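Local coordinates for fiber (Human adenovirus 26, PDB 6FJN), which attaches the virion to its receptor on the host cell, probably through the trimeric knob domain of which this chain is one subunit, at residues 4-9 with 80-85; 23-28 with 38-43; 34-39 with 175-180; 126-131 with 171-176. All coordinates share one frame; numbering follows the deposited sequence.

Interactions 1, 2 and 3 all lie in one antiparallel sheet: 4-9 with 80-85 holds strands toward one edge, 23-28 with 38-43 its middle, and 34-39 with 175-180 the strand that ends it on the other side. Interactions 2 and 3 share Asn-38 and Val-39 on strand 34-43. Interaction 4 differs, since it ties strand 123-129 of the second sheet to the loop leading into strand 176-181. All four are largely buried. Regular backbone pairing dominates interactions 2 and 3, which turn polar groups toward neighbouring subunits. Interactions 1 and 3 both add CH-pi contacts to aromatic rings, and interaction 4 has a side-chain hydroxyl standing in for a backbone group.

Interaction 1 of 4, residues 4-9 with 80-85; sequences LWTTPD and DYWNYR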
loop_
_atom_site.group_PDB
_atom_site.type_symbol
_atom_site.label_atom_id
_atom_site.label_comp_id
_atom_site.label_asym_id
_atom_site.label_seq_id
_atom_site.Cartn_x
_atom_site.Cartn_y
_atom_site.Cartn_z
ATOM N N LEU A 4 -0.442 2.399 -17.657
ATOM C CA LEU A 4 -0.070 3.747 -18.110
ATOM C C LEU A 4 1.111 4.180 -17.274
ATOM O O LEU A 4 1.089 4.016 -16.023
ATOM C CB LEU A 4 -1.155 4.743 -17.846
ATOM C CG LEU A 4 -2.390 4.895 -18.651
ATOM C CD1 LEU A 4 -3.198 6.074 -18.104
ATOM C CD2 LEU A 4 -1.977 5.161 -20.074
ATOM N N TRP A 5 2.167 4.719 -17.893
ATOM C CA TRP A 5 3.297 5.118 -17.094
ATOM C C TRP A 5 4.105 6.210 -17.745
ATOM O O TRP A 5 3.916 6.590 -18.921
ATOM C CB TRP A 5 4.152 3.899 -16.766
ATOM C CG TRP A 5 4.954 3.252 -17.846
ATOM C CD1 TRP A 5 4.957 3.487 -19.179
ATOM C CD2 TRP A 5 5.923 2.236 -17.599
ATOM N NE1 TRP A 5 5.887 2.663 -19.792
ATOM C CE2 TRP A 5 6.469 1.875 -18.832
ATOM C CE3 TRP A 5 6.349 1.553 -16.450
ATOM C CZ2 TRP A 5 7.478 0.903 -18.939
ATOM C CZ3 TRP A 5 7.304 0.573 -16.565
ATOM C CH2 TRP A 5 7.878 0.279 -17.779
ATOM N N THR A 6 5.047 6.716 -16.964
ATOM C CA THR A 6 6.026 7.686 -17.411
ATOM C C THR A 6 7.239 7.086 -18.034
ATOM O O THR A 6 8.108 7.815 -18.532
ATOM C CB THR A 6 6.555 8.492 -16.206
ATOM O OG1 THR A 6 6.987 7.584 -15.166
ATOM C CG2 THR A 6 5.487 9.354 -15.663
ATOM N N THR A 7 7.337 5.757 -18.035
ATOM C CA THR A 7 8.551 4.984 -18.274
ATOM C C THR A 7 9.405 5.106 -16.999
ATOM O O THR A 7 9.288 6.076 -16.210
ATOM C CB THR A 7 9.416 5.369 -19.494
ATOM O OG1 THR A 7 10.256 6.488 -19.185
ATOM C CG2 THR A 7 8.610 5.577 -20.772
ATOM N N PRO A 8 10.301 4.140 -16.819
ATOM C CA PRO A 8 11.105 4.108 -15.596
ATOM C C PRO A 8 12.482 4.744 -15.747
ATOM O O PRO A 8 13.357 4.478 -14.930
ATOM C CB PRO A 8 11.301 2.594 -15.400
ATOM C CG PRO A 8 11.354 2.046 -16.763
ATOM C CD PRO A 8 10.317 2.843 -17.517
ATOM N N ASP A 9 12.726 5.539 -16.786
ATOM C CA ASP A 9 14.045 6.173 -16.939
ATOM C C ASP A 9 14.123 7.385 -16.021
ATOM O O ASP A 9 13.230 7.584 -15.218
ATOM C CB ASP A 9 14.308 6.519 -18.417
ATOM C CG ASP A 9 13.382 7.611 -18.992
ATOM O OD1 ASP A 9 12.776 8.376 -18.236
ATOM O OD2 ASP A 9 13.338 7.760 -20.243
ATOM N N ASP A 80 4.763 13.955 -23.442
ATOM C CA ASP A 80 5.611 13.228 -24.387
ATOM C C ASP A 80 5.922 11.717 -24.114
ATOM O O ASP A 80 5.853 10.906 -25.093
ATOM C CB ASP A 80 6.959 13.933 -24.524
ATOM C CG ASP A 80 6.828 15.336 -25.032
ATOM O OD1 ASP A 80 5.781 15.678 -25.583
ATOM O OD2 ASP A 80 7.759 16.113 -24.838
ATOM N N TYR A 81 6.188 11.333 -22.871
ATOM C CA TYR A 81 6.498 9.935 -22.546
ATOM C C TYR A 81 5.512 9.398 -21.496
ATOM O O TYR A 81 5.889 8.557 -20.635
ATOM C CB TYR A 81 7.974 9.839 -22.096
ATOM C CG TYR A 81 8.871 10.154 -23.263
ATOM C CD1 TYR A 81 9.049 9.235 -24.294
ATOM C CD2 TYR A 81 9.472 11.417 -23.401
ATOM C CE1 TYR A 81 9.853 9.533 -25.378
ATOM C CE2 TYR A 81 10.268 11.727 -24.495
ATOM C CZ TYR A 81 10.447 10.788 -25.478
ATOM O OH TYR A 81 11.235 11.100 -26.557
ATOM N N TRP A 82 4.291 9.983 -21.444
ATOM C CA TRP A 82 3.178 9.502 -20.599
ATOM C C TRP A 82 2.273 8.792 -21.539
ATOM O O TRP A 82 1.649 9.414 -22.436
ATOM C CB TRP A 82 2.384 10.637 -19.975
ATOM C CG TRP A 82 1.130 10.145 -19.266
ATOM C CD1 TRP A 82 -0.160 10.322 -19.675
ATOM C CD2 TRP A 82 1.080 9.394 -18.060
ATOM N NE1 TRP A 82 -1.012 9.744 -18.781
ATOM C CE2 TRP A 82 -0.288 9.176 -17.762
ATOM C CE3 TRP A 82 2.044 8.917 -17.157
ATOM C CZ2 TRP A 82 -0.685 8.491 -16.626
ATOM C CZ3 TRP A 82 1.628 8.228 -16.032
ATOM C CH2 TRP A 82 0.283 8.017 -15.790
ATOM N N ASN A 83 2.278 7.480 -21.468
ATOM C CA ASN A 83 1.405 6.693 -22.330
ATOM C C ASN A 83 1.388 5.224 -21.858
ATOM O O ASN A 83 1.951 4.865 -20.805
ATOM C CB ASN A 83 1.703 6.841 -23.821
ATOM C CG ASN A 83 0.567 6.282 -24.681
ATOM O OD1 ASN A 83 0.719 5.227 -25.231
ATOM N ND2 ASN A 83 -0.641 6.856 -24.558
ATOM N N TYR A 84 0.619 4.414 -22.587
ATOM C CA TYR A 84 0.570 2.999 -22.342
ATOM C C TYR A 84 1.932 2.350 -22.455
ATOM O O TYR A 84 2.699 2.733 -23.374
ATOM C CB TYR A 84 -0.433 2.375 -23.305
ATOM C CG TYR A 84 -1.866 2.648 -22.958
ATOM C CD1 TYR A 84 -2.466 1.918 -21.956
ATOM C CD2 TYR A 84 -2.636 3.637 -23.594
ATOM C CE1 TYR A 84 -3.795 2.133 -21.591
ATOM C CE2 TYR A 84 -3.983 3.852 -23.235
ATOM C CZ TYR A 84 -4.562 3.091 -22.243
ATOM O OH TYR A 84 -5.887 3.284 -21.864
ATOM N N ARG A 85 2.231 1.352 -21.625
ATOM C CA ARG A 85 3.544 0.660 -21.598
ATOM C C ARG A 85 3.735 -0.142 -22.899
ATOM O O ARG A 85 2.768 -0.696 -23.467
ATOM C CB ARG A 85 3.750 -0.266 -20.351
ATOM C CG ARG A 85 5.071 -1.073 -20.326
ATOM C CD ARG A 85 5.475 -1.806 -19.031
ATOM N NE ARG A 85 6.868 -2.302 -19.108
ATOM C CZ ARG A 85 7.507 -3.100 -18.241
ATOM N NH1 ARG A 85 6.905 -3.596 -17.178
ATOM N NH2 ARG A 85 8.783 -3.447 -18.466
#
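Trp-5 and Asn-83 face each other as an antiparallel hydrogen-bonded pair and satisfy one another's backbones. Trp-5 N gives Asn-83 O a nearly straight bond of 2.9 Å (171°), and Asn-83 N returns a longer one of 3.2 Å to Trp-5 O. Beyond this pair the regular hydrogen bonding stops although the backbones stay close. Thr-6 O and Tyr-81 O, both acceptors, come to 3.1 Å without bonding; Thr-6 O accepts from Thr-7 OG1 at 2.6 Å. Thr-6 OG1 in turn donates to Thr-7 O and accepts from Leu-26 N of the next strand. Two threonines suit this bend because their short hydroxyls can fold back onto the main chain.

The indole of Trp-5 is turned back over its own backbone (chi1 71°), which lays one face against the extended side chain of Arg-85. Arg-85 CD sits 3.6 Å from the centroid of the six-membered ring of Trp-5, a CH-pi contact, while Thr-7 and Pro-8 cover the opposite face. Arg-85 NE lies over the indole rim, 3.1 Å from Trp-5 CH2, and bonds Asp-87 O; Trp-5 NE1 bonds Ser-89 O. On the other side of the sheet Leu-4 CD2 stands 3.6 Å above the centre of the Tyr-84 ring, only 4° off its normal, and Leu-4 CD1 meets Trp-82 CZ2 at 3.8 Å. Tyr-84 OH reaches Asn-97 O.

The chemistry implies a junction in which large side chains provide the contact area while Trp-5 NE1, Tyr-84 OH and Arg-85 NE, though buried, each keep a main-chain carbonyl outside the two segments as partner.

Interaction 2 of 4, residues 23-28 with 38-43; sequences KLTLTL and NVSLLA
Lys-23 O is gripped twice, by Leu-42 N at 3.0 Å and by a water that donates to it at 2.8 Å. It belongs to the beta hairpin of strands 22-31 and 34-43, at the centre of the sheet of the knob's beta sandwich that faces the other subunits of the trimer. Three hydrogen-bonded pairs, Lys-23 with Leu-42, Thr-25 with Ser-40 and Thr-27 with Asn-38, each make two backbone bonds, the shortest being Lys-23 N to Leu-42 O at 2.8 Å. The strand axes run almost antiparallel, at 173°.

The pairs between them, Leu-24 with Leu-41 and Leu-26 with Val-39, point into the sandwich. There Leu-63, Phe-158 and Phe-160 of the second sheet meet them, a place that suits branched aliphatic residues. Leu-24 and Leu-26 both carry CG anti to the backbone N, which swings their CD1 methyls across to the partner strand: Leu-24 CD1 touches Val-39 CG2, and Leu-26 CD1 lies against Val-39 CB, each at 3.8 Å.

The opposite face, with Thr-25, Thr-27, Asn-38 and Ser-40, is largely polar and looks to a neighbouring subunit, Leu-42 being the apolar exception. Ser-40 OG lies 3.4 Å from Thr-25 CB. Hydroxyl and amide groups suit this face because they bind two waters. The water on Lys-23 O is also hydrogen-bonded to Thr-25 OG1, which Arg-121 of the second subunit reaches too, and weakly to Ser-40 OG, while Lys-23 NZ pairs with Asp-9. The second water bonds Thr-27 OG1 at 2.8 Å and donates to Asn-38 OD1 at 2.9 Å.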
loop_
_atom_site.group_PDB
_atom_site.type_symbol
_atom_site.label_atom_id
_atom_site.label_comp_id
_atom_site.label_asym_id
_atom_site.label_seq_id
_atom_site.Cartn_x
_atom_site.Cartn_y
_atom_site.Cartn_z
ATOM N N LYS A 23 11.943 14.523 -12.565
ATOM C CA LYS A 23 11.411 13.286 -13.074
ATOM C C LYS A 23 10.359 12.815 -12.091
ATOM O O LYS A 23 10.671 12.446 -10.949
ATOM C CB LYS A 23 12.506 12.163 -13.231
ATOM C CG LYS A 23 11.924 10.730 -13.511
ATOM C CD LYS A 23 11.465 10.468 -14.956
ATOM C CE LYS A 23 10.620 9.194 -15.129
ATOM N NZ LYS A 23 10.634 8.687 -16.507
ATOM N N LEU A 24 9.122 12.778 -12.568
ATOM C CA LEU A 24 8.047 12.046 -11.890
ATOM C C LEU A 24 8.056 10.632 -12.404
ATOM O O LEU A 24 7.899 10.414 -13.614
ATOM C CB LEU A 24 6.704 12.696 -12.220
ATOM C CG LEU A 24 5.502 12.073 -11.491
ATOM C CD1 LEU A 24 5.484 12.416 -10.018
ATOM C CD2 LEU A 24 4.172 12.473 -12.139
ATOM N N THR A 25 8.270 9.646 -11.523
ATOM C CA THR A 25 8.133 8.254 -11.898
ATOM C C THR A 25 6.761 7.810 -11.464
ATOM O O THR A 25 6.490 7.788 -10.273
ATOM C CB THR A 25 9.220 7.370 -11.296
ATOM O OG1 THR A 25 10.499 7.904 -11.617
ATOM C CG2 THR A 25 9.138 5.942 -11.820
ATOM N N LEU A 26 5.875 7.511 -12.407
ATOM C CA LEU A 26 4.503 7.157 -12.076
ATOM C C LEU A 26 4.084 5.989 -12.937
ATOM O O LEU A 26 4.190 6.068 -14.167
ATOM C CB LEU A 26 3.539 8.344 -12.264
ATOM C CG LEU A 26 2.070 8.040 -11.977
ATOM C CD1 LEU A 26 1.840 7.663 -10.551
ATOM C CD2 LEU A 26 1.243 9.266 -12.382
ATOM N N THR A 27 3.532 4.954 -12.299
ATOM C CA THR A 27 3.001 3.797 -12.983
ATOM C C THR A 27 1.616 3.523 -12.448
ATOM O O THR A 27 1.431 3.434 -11.218
ATOM C CB THR A 27 3.915 2.584 -12.714
ATOM O OG1 THR A 27 5.256 2.887 -13.099
ATOM C CG2 THR A 27 3.494 1.342 -13.477
ATOM N N LEU A 28 0.651 3.393 -13.356
ATOM C CA LEU A 28 -0.732 3.100 -13.017
ATOM C C LEU A 28 -1.072 1.773 -13.687
ATOM O O LEU A 28 -1.101 1.686 -14.931
ATOM C CB LEU A 28 -1.643 4.208 -13.524
ATOM C CG LEU A 28 -1.383 5.609 -13.024
ATOM C CD1 LEU A 28 -2.353 6.584 -13.676
ATOM C CD2 LEU A 28 -1.430 5.711 -11.517
ATOM N N ASN A 38 2.069 3.591 -8.323
ATOM C CA ASN A 38 3.400 3.622 -7.712
ATOM C C ASN A 38 4.028 4.937 -8.153
ATOM O O ASN A 38 4.090 5.199 -9.387
ATOM C CB ASN A 38 4.159 2.414 -8.195
ATOM C CG ASN A 38 5.535 2.308 -7.649
ATOM O OD1 ASN A 38 6.440 2.975 -8.165
ATOM N ND2 ASN A 38 5.820 1.379 -6.737
ATOM N N VAL A 39 4.486 5.745 -7.235
ATOM C CA VAL A 39 4.973 7.092 -7.578
ATOM C C VAL A 39 6.235 7.430 -6.809
ATOM O O VAL A 39 6.393 7.078 -5.606
ATOM C CB VAL A 39 3.866 8.147 -7.323
ATOM C CG1 VAL A 39 3.474 8.262 -5.869
ATOM C CG2 VAL A 39 4.226 9.523 -7.916
ATOM N N SER A 40 7.025 8.305 -7.410
ATOM C CA SER A 40 8.131 8.945 -6.753
ATOM C C SER A 40 8.512 10.152 -7.592
ATOM O O SER A 40 8.058 10.301 -8.757
ATOM C CB SER A 40 9.314 7.980 -6.678
ATOM O OG SER A 40 9.803 7.617 -7.975
ATOM N N LEU A 41 9.355 11.019 -7.040
ATOM C CA LEU A 41 9.665 12.300 -7.658
ATOM C C LEU A 41 11.115 12.664 -7.308
ATOM O O LEU A 41 11.526 12.528 -6.136
ATOM C CB LEU A 41 8.691 13.367 -7.151
ATOM C CG LEU A 41 8.882 14.801 -7.642
ATOM C CD1 LEU A 41 8.728 14.938 -9.154
ATOM C CD2 LEU A 41 7.934 15.727 -6.924
ATOM N N LEU A 42 11.830 13.154 -8.320
ATOM C CA LEU A 42 13.257 13.517 -8.224
ATOM C C LEU A 42 13.464 14.867 -8.863
ATOM O O LEU A 42 13.070 15.046 -10.049
ATOM C CB LEU A 42 14.059 12.454 -9.005
ATOM C CG LEU A 42 15.487 12.782 -9.329
ATOM C CD1 LEU A 42 16.307 12.735 -8.093
ATOM C CD2 LEU A 42 16.032 11.856 -10.399
ATOM N N ALA A 43 14.099 15.808 -8.187
ATOM C CA ALA A 43 14.463 17.095 -8.795
ATOM C C ALA A 43 15.811 16.954 -9.477
ATOM O O ALA A 43 16.817 16.612 -8.809
ATOM C CB ALA A 43 14.501 18.190 -7.757
HETATM O O HOH W 1 11.226 9.870 -9.941
HETATM O O HOH W 2 6.354 4.105 -10.798
#

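Interaction 3 of 4, residues 34-39 with 175-180; sequences QVLGNV and SFTFSY
Six backbone bonds join Val-35 to Tyr-180, Gly-37 to Phe-178 and Val-39 to Phe-176, two for each antiparallel pair. That from Gly-37 N to Phe-178 O is the shortest, at 2.8 Å.

Among side-chain polar bonds, Ser-179 OG donates to Gln-34 OE1 at 2.7 Å, in line with the amide C=O (164°). The Gln-34 chain, extended beyond CG, carries OE1 out to the hydroxyl. Gln-34 NE2 goes on to Leu-36 O of the third subunit. Farther along, one water donates to both Asn-38 OD1 and Ser-175 OG.

The CH-pi contacts lie on the core side. Phe-178 has its ring folded back over the sheet (chi1 63°), with Gly-37 CA 3.9 Å from the ring centroid; glycine suits this place because a beta carbon there would collide with Phe-178 CZ. Tyr-180 turns likewise (chi1 59°), and Val-35 CB lies over its face, 3.9 Å from the ring centroid, while Tyr-180 OH bonds Phe-101 O.

In apolar packing, Val-35 CG1 meets Tyr-180 CE2 at 3.5 Å, and the side chains of Val-39 and Phe-178 cross at about a right angle, CG1 to CE1 3.9 Å.

The contact pairs strand 34-43 with the final strand in the trimer-facing sheet of the knob's antiparallel beta sandwich, core aromatics on one face.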
loop_
_atom_site.group_PDB
_atom_site.type_symbol
_atom_site.label_atom_id
_atom_site.label_comp_id
_atom_site.label_asym_id
_atom_site.label_seq_id
_atom_site.Cartn_x
_atom_site.Cartn_y
_atom_site.Cartn_z
ATOM N N GLN A 34 -9.894 -1.282 -9.474
ATOM C CA GLN A 34 -8.872 -0.382 -8.900
ATOM C C GLN A 34 -7.682 -0.234 -9.823
ATOM O O GLN A 34 -7.399 -1.148 -10.601
ATOM C CB GLN A 34 -8.374 -0.865 -7.534
ATOM C CG GLN A 34 -9.454 -0.814 -6.470
ATOM C CD GLN A 34 -8.897 -1.343 -5.135
ATOM O OE1 GLN A 34 -8.036 -0.745 -4.499
ATOM N NE2 GLN A 34 -9.384 -2.483 -4.725
ATOM N N VAL A 35 -7.014 0.887 -9.735
ATOM C CA VAL A 35 -5.662 1.038 -10.235
ATOM C C VAL A 35 -4.706 0.856 -9.059
ATOM O O VAL A 35 -4.930 1.406 -7.969
ATOM C CB VAL A 35 -5.473 2.397 -10.893
ATOM C CG1 VAL A 35 -4.023 2.811 -10.931
ATOM C CG2 VAL A 35 -6.036 2.364 -12.286
ATOM N N LEU A 36 -3.613 0.093 -9.288
ATOM C CA LEU A 36 -2.487 0.005 -8.413
ATOM C C LEU A 36 -1.455 1.008 -8.896
ATOM O O LEU A 36 -0.940 0.870 -10.030
ATOM C CB LEU A 36 -1.928 -1.428 -8.450
ATOM C CG LEU A 36 -0.733 -1.718 -7.572
ATOM C CD1 LEU A 36 -1.039 -1.545 -6.104
ATOM C CD2 LEU A 36 -0.195 -3.110 -7.859
ATOM N N GLY A 37 -1.195 2.012 -8.090
ATOM C CA GLY A 37 -0.287 3.064 -8.465
ATOM C C GLY A 37 1.034 3.013 -7.706
ATOM O O GLY A 37 1.098 2.528 -6.560
ATOM N N ASN A 38 2.069 3.591 -8.323
ATOM C CA ASN A 38 3.400 3.622 -7.712
ATOM C C ASN A 38 4.028 4.937 -8.153
ATOM O O ASN A 38 4.090 5.199 -9.387
ATOM C CB ASN A 38 4.159 2.414 -8.195
ATOM C CG ASN A 38 5.535 2.308 -7.649
ATOM O OD1 ASN A 38 6.440 2.975 -8.165
ATOM N ND2 ASN A 38 5.820 1.379 -6.737
ATOM N N VAL A 39 4.486 5.745 -7.235
ATOM C CA VAL A 39 4.973 7.092 -7.578
ATOM C C VAL A 39 6.235 7.430 -6.809
ATOM O O VAL A 39 6.393 7.078 -5.606
ATOM C CB VAL A 39 3.866 8.147 -7.323
ATOM C CG1 VAL A 39 3.474 8.262 -5.869
ATOM C CG2 VAL A 39 4.226 9.523 -7.916
ATOM N N SER A 175 9.758 5.477 -3.043
ATOM C CA SER A 175 8.572 5.118 -3.812
ATOM C C SER A 175 7.376 4.881 -2.915
ATOM O O SER A 175 7.514 4.333 -1.802
ATOM C CB SER A 175 8.846 3.873 -4.636
ATOM O OG SER A 175 9.764 4.112 -5.694
ATOM N N PHE A 176 6.194 5.201 -3.427
ATOM C CA PHE A 176 4.956 5.051 -2.674
ATOM C C PHE A 176 3.911 4.314 -3.489
ATOM O O PHE A 176 3.614 4.704 -4.643
ATOM C CB PHE A 176 4.423 6.433 -2.289
ATOM C CG PHE A 176 3.232 6.363 -1.355
ATOM C CD1 PHE A 176 3.383 5.957 -0.056
ATOM C CD2 PHE A 176 1.952 6.700 -1.803
ATOM C CE1 PHE A 176 2.324 5.893 0.785
ATOM C CE2 PHE A 176 0.856 6.629 -0.968
ATOM C CZ PHE A 176 1.044 6.201 0.328
ATOM N N THR A 177 3.358 3.264 -2.909
ATOM C CA THR A 177 2.318 2.456 -3.522
ATOM C C THR A 177 0.964 2.892 -3.003
ATOM O O THR A 177 0.801 3.198 -1.793
ATOM C CB THR A 177 2.555 0.989 -3.245
ATOM O OG1 THR A 177 3.750 0.630 -3.991
ATOM C CG2 THR A 177 1.477 0.068 -3.665
ATOM N N PHE A 178 -0.032 2.892 -3.881
ATOM C CA PHE A 178 -1.380 3.307 -3.515
ATOM C C PHE A 178 -2.374 2.665 -4.439
ATOM O O PHE A 178 -1.974 2.011 -5.447
ATOM C CB PHE A 178 -1.492 4.842 -3.551
ATOM C CG PHE A 178 -1.266 5.458 -4.900
ATOM C CD1 PHE A 178 0.010 5.681 -5.382
ATOM C CD2 PHE A 178 -2.340 5.840 -5.686
ATOM C CE1 PHE A 178 0.211 6.277 -6.616
ATOM C CE2 PHE A 178 -2.147 6.418 -6.937
ATOM C CZ PHE A 178 -0.846 6.652 -7.394
ATOM N N SER A 179 -3.659 2.799 -4.177
ATOM C CA SER A 179 -4.663 2.381 -5.134
ATOM C C SER A 179 -5.828 3.337 -5.101
ATOM O O SER A 179 -5.956 4.157 -4.156
ATOM C CB SER A 179 -5.158 0.957 -4.884
ATOM O OG SER A 179 -6.026 0.897 -3.761
ATOM N N TYR A 180 -6.681 3.267 -6.117
ATOM C CA TYR A 180 -7.925 4.025 -6.144
ATOM C C TYR A 180 -8.920 3.356 -7.004
ATOM O O TYR A 180 -8.596 2.575 -7.907
ATOM C CB TYR A 180 -7.680 5.503 -6.602
ATOM C CG TYR A 180 -7.063 5.608 -7.996
ATOM C CD1 TYR A 180 -7.894 5.729 -9.127
ATOM C CD2 TYR A 180 -5.707 5.637 -8.188
ATOM C CE1 TYR A 180 -7.352 5.869 -10.380
ATOM C CE2 TYR A 180 -5.149 5.783 -9.458
ATOM C CZ TYR A 180 -5.984 5.906 -10.551
ATOM O OH TYR A 180 -5.365 6.004 -11.775
HETATM O O HOH W 3 9.132 2.628 -7.985
#

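Interaction 4 of 4, residues 126-131 with 171-176; sequences SNVYLG and FDVTSF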
loop_
_atom_site.group_PDB
_atom_site.type_symbol
_atom_site.label_atom_id
_atom_site.label_comp_id
_atom_site.label_asym_id
_atom_site.label_seq_id
_atom_site.Cartn_x
_atom_site.Cartn_y
_atom_site.Cartn_z
ATOM N N SER A 126 0.206 10.034 3.546
ATOM C CA SER A 126 1.175 9.155 4.220
ATOM C C SER A 126 2.509 9.840 4.234
ATOM O O SER A 126 2.617 11.053 3.910
ATOM C CB SER A 126 1.208 7.803 3.519
ATOM O OG SER A 126 1.920 6.839 4.283
ATOM N N ASN A 127 3.567 9.131 4.636
ATOM C CA ASN A 127 4.918 9.637 4.567
ATOM C C ASN A 127 5.761 8.872 3.574
ATOM O O ASN A 127 5.644 7.630 3.484
ATOM C CB ASN A 127 5.616 9.526 5.924
ATOM C CG ASN A 127 5.052 10.536 6.910
ATOM O OD1 ASN A 127 5.351 11.678 6.779
ATOM N ND2 ASN A 127 4.018 10.180 7.654
ATOM N N VAL A 128 6.607 9.603 2.866
ATOM C CA VAL A 128 7.731 9.073 2.108
ATOM C C VAL A 128 8.987 9.713 2.712
ATOM O O VAL A 128 8.876 10.513 3.651
ATOM C CB VAL A 128 7.595 9.323 0.602
ATOM C CG1 VAL A 128 6.424 8.553 0.046
ATOM C CG2 VAL A 128 7.472 10.820 0.278
ATOM N N TYR A 129 10.161 9.385 2.179
ATOM C CA TYR A 129 11.394 9.750 2.903
ATOM C C TYR A 129 12.397 10.361 1.933
ATOM O O TYR A 129 12.762 9.762 0.896
ATOM C CB TYR A 129 11.967 8.525 3.659
ATOM C CG TYR A 129 11.043 8.198 4.781
ATOM C CD1 TYR A 129 9.885 7.443 4.611
ATOM C CD2 TYR A 129 11.250 8.744 6.052
ATOM C CE1 TYR A 129 8.936 7.291 5.625
ATOM C CE2 TYR A 129 10.327 8.538 7.074
ATOM C CZ TYR A 129 9.172 7.835 6.831
ATOM O OH TYR A 129 8.206 7.622 7.828
ATOM N N LEU A 130 12.836 11.570 2.266
ATOM C CA LEU A 130 13.763 12.313 1.426
ATOM C C LEU A 130 15.136 11.668 1.452
ATOM O O LEU A 130 15.699 11.404 2.528
ATOM C CB LEU A 130 13.837 13.781 1.905
ATOM C CG LEU A 130 14.419 14.685 0.780
ATOM C CD1 LEU A 130 13.371 15.509 0.125
ATOM C CD2 LEU A 130 15.699 15.327 1.021
ATOM N N GLY A 131 15.695 11.459 0.271
ATOM C CA GLY A 131 16.985 10.801 0.170
ATOM C C GLY A 131 16.983 9.365 0.607
ATOM O O GLY A 131 18.025 8.767 0.825
ATOM N N PHE A 171 16.026 17.254 -3.718
ATOM C CA PHE A 171 14.729 16.615 -3.511
ATOM C C PHE A 171 14.696 15.296 -4.252
ATOM O O PHE A 171 14.837 15.250 -5.488
ATOM C CB PHE A 171 13.591 17.520 -3.941
ATOM C CG PHE A 171 12.246 16.950 -3.596
ATOM C CD1 PHE A 171 11.668 15.963 -4.389
ATOM C CD2 PHE A 171 11.552 17.386 -2.483
ATOM C CE1 PHE A 171 10.475 15.407 -4.074
ATOM C CE2 PHE A 171 10.310 16.822 -2.160
ATOM C CZ PHE A 171 9.786 15.822 -2.974
ATOM N N ASP A 172 14.458 14.220 -3.522
ATOM C CA ASP A 172 14.303 12.887 -4.097
ATOM C C ASP A 172 13.618 12.087 -3.004
ATOM O O ASP A 172 13.976 12.247 -1.817
ATOM C CB ASP A 172 15.649 12.261 -4.426
ATOM C CG ASP A 172 15.512 10.984 -5.269
ATOM O OD1 ASP A 172 14.449 10.700 -5.730
ATOM O OD2 ASP A 172 16.556 10.317 -5.491
ATOM N N VAL A 173 12.613 11.305 -3.329
ATOM C CA VAL A 173 11.859 10.565 -2.312
ATOM C C VAL A 173 11.726 9.113 -2.646
ATOM O O VAL A 173 11.794 8.693 -3.824
ATOM C CB VAL A 173 10.467 11.197 -2.060
ATOM C CG1 VAL A 173 10.577 12.525 -1.367
ATOM C CG2 VAL A 173 9.640 11.277 -3.347
ATOM N N THR A 174 11.545 8.307 -1.614
ATOM C CA THR A 174 11.225 6.901 -1.764
ATOM C C THR A 174 9.926 6.706 -2.532
ATOM O O THR A 174 9.104 7.611 -2.677
ATOM C CB THR A 174 11.152 6.237 -0.374
ATOM O OG1 THR A 174 10.248 6.961 0.464
ATOM C CG2 THR A 174 12.509 6.194 0.269
ATOM N N SER A 175 9.758 5.477 -3.043
ATOM C CA SER A 175 8.572 5.118 -3.812
ATOM C C SER A 175 7.376 4.881 -2.915
ATOM O O SER A 175 7.514 4.333 -1.802
ATOM C CB SER A 175 8.846 3.873 -4.636
ATOM O OG SER A 175 9.764 4.112 -5.694
ATOM N N PHE A 176 6.194 5.201 -3.427
ATOM C CA PHE A 176 4.956 5.051 -2.674
ATOM C C PHE A 176 3.911 4.314 -3.489
ATOM O O PHE A 176 3.614 4.704 -4.643
ATOM C CB PHE A 176 4.423 6.433 -2.289
ATOM C CG PHE A 176 3.232 6.363 -1.355
ATOM C CD1 PHE A 176 3.383 5.957 -0.056
ATOM C CD2 PHE A 176 1.952 6.700 -1.803
ATOM C CE1 PHE A 176 2.324 5.893 0.785
ATOM C CE2 PHE A 176 0.856 6.629 -0.968
ATOM C CZ PHE A 176 1.044 6.201 0.328
#
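Val-128 and Phe-176 cross at about a right angle, the CG1 methyl of Val-128 resting on Phe-176 CB at 3.7 Å. With CG anti to its backbone N (chi1 -173°), the Phe-176 ring reaches along strand 123-129 until its CE1 comes within 3.5 Å of Ser-126 CB; a small serine suits a place so close to the tip of the ring. The other methyl of Val-128, CG2, turns toward Val-173 and meets its CB obliquely at 3.8 Å, so the two branches of one valine serve two neighbours.

The side chain of Thr-174 leaves its backbone toward the strand. Its OG1, tucked between its own N and C (chi1 54°), accepts from Tyr-129 N at 3.0 Å and lies near the plane of the Tyr-129 ring, at its edge. Thr-174 N donates to Tyr-129 O, so the residue meets both backbone polar groups of Tyr-129, one with its hydroxyl and one with its backbone. Beyond it Gly-131 N bonds Asp-172 O at 2.8 Å (165°), in a turn whose positive phi favours glycine. The side chains of Leu-130 and Phe-171 cross at about a right angle, CD1 touching CD2 at 3.7 Å. The carboxylate of Asp-172 makes a salt bridge with Lys-117 of the second subunit.

Strand and loop are thus stitched where the two sheets of the knob's beta sandwich approach each other, the loop before the last strand of the trimer-facing sheet being fastened to the edge strand of the other.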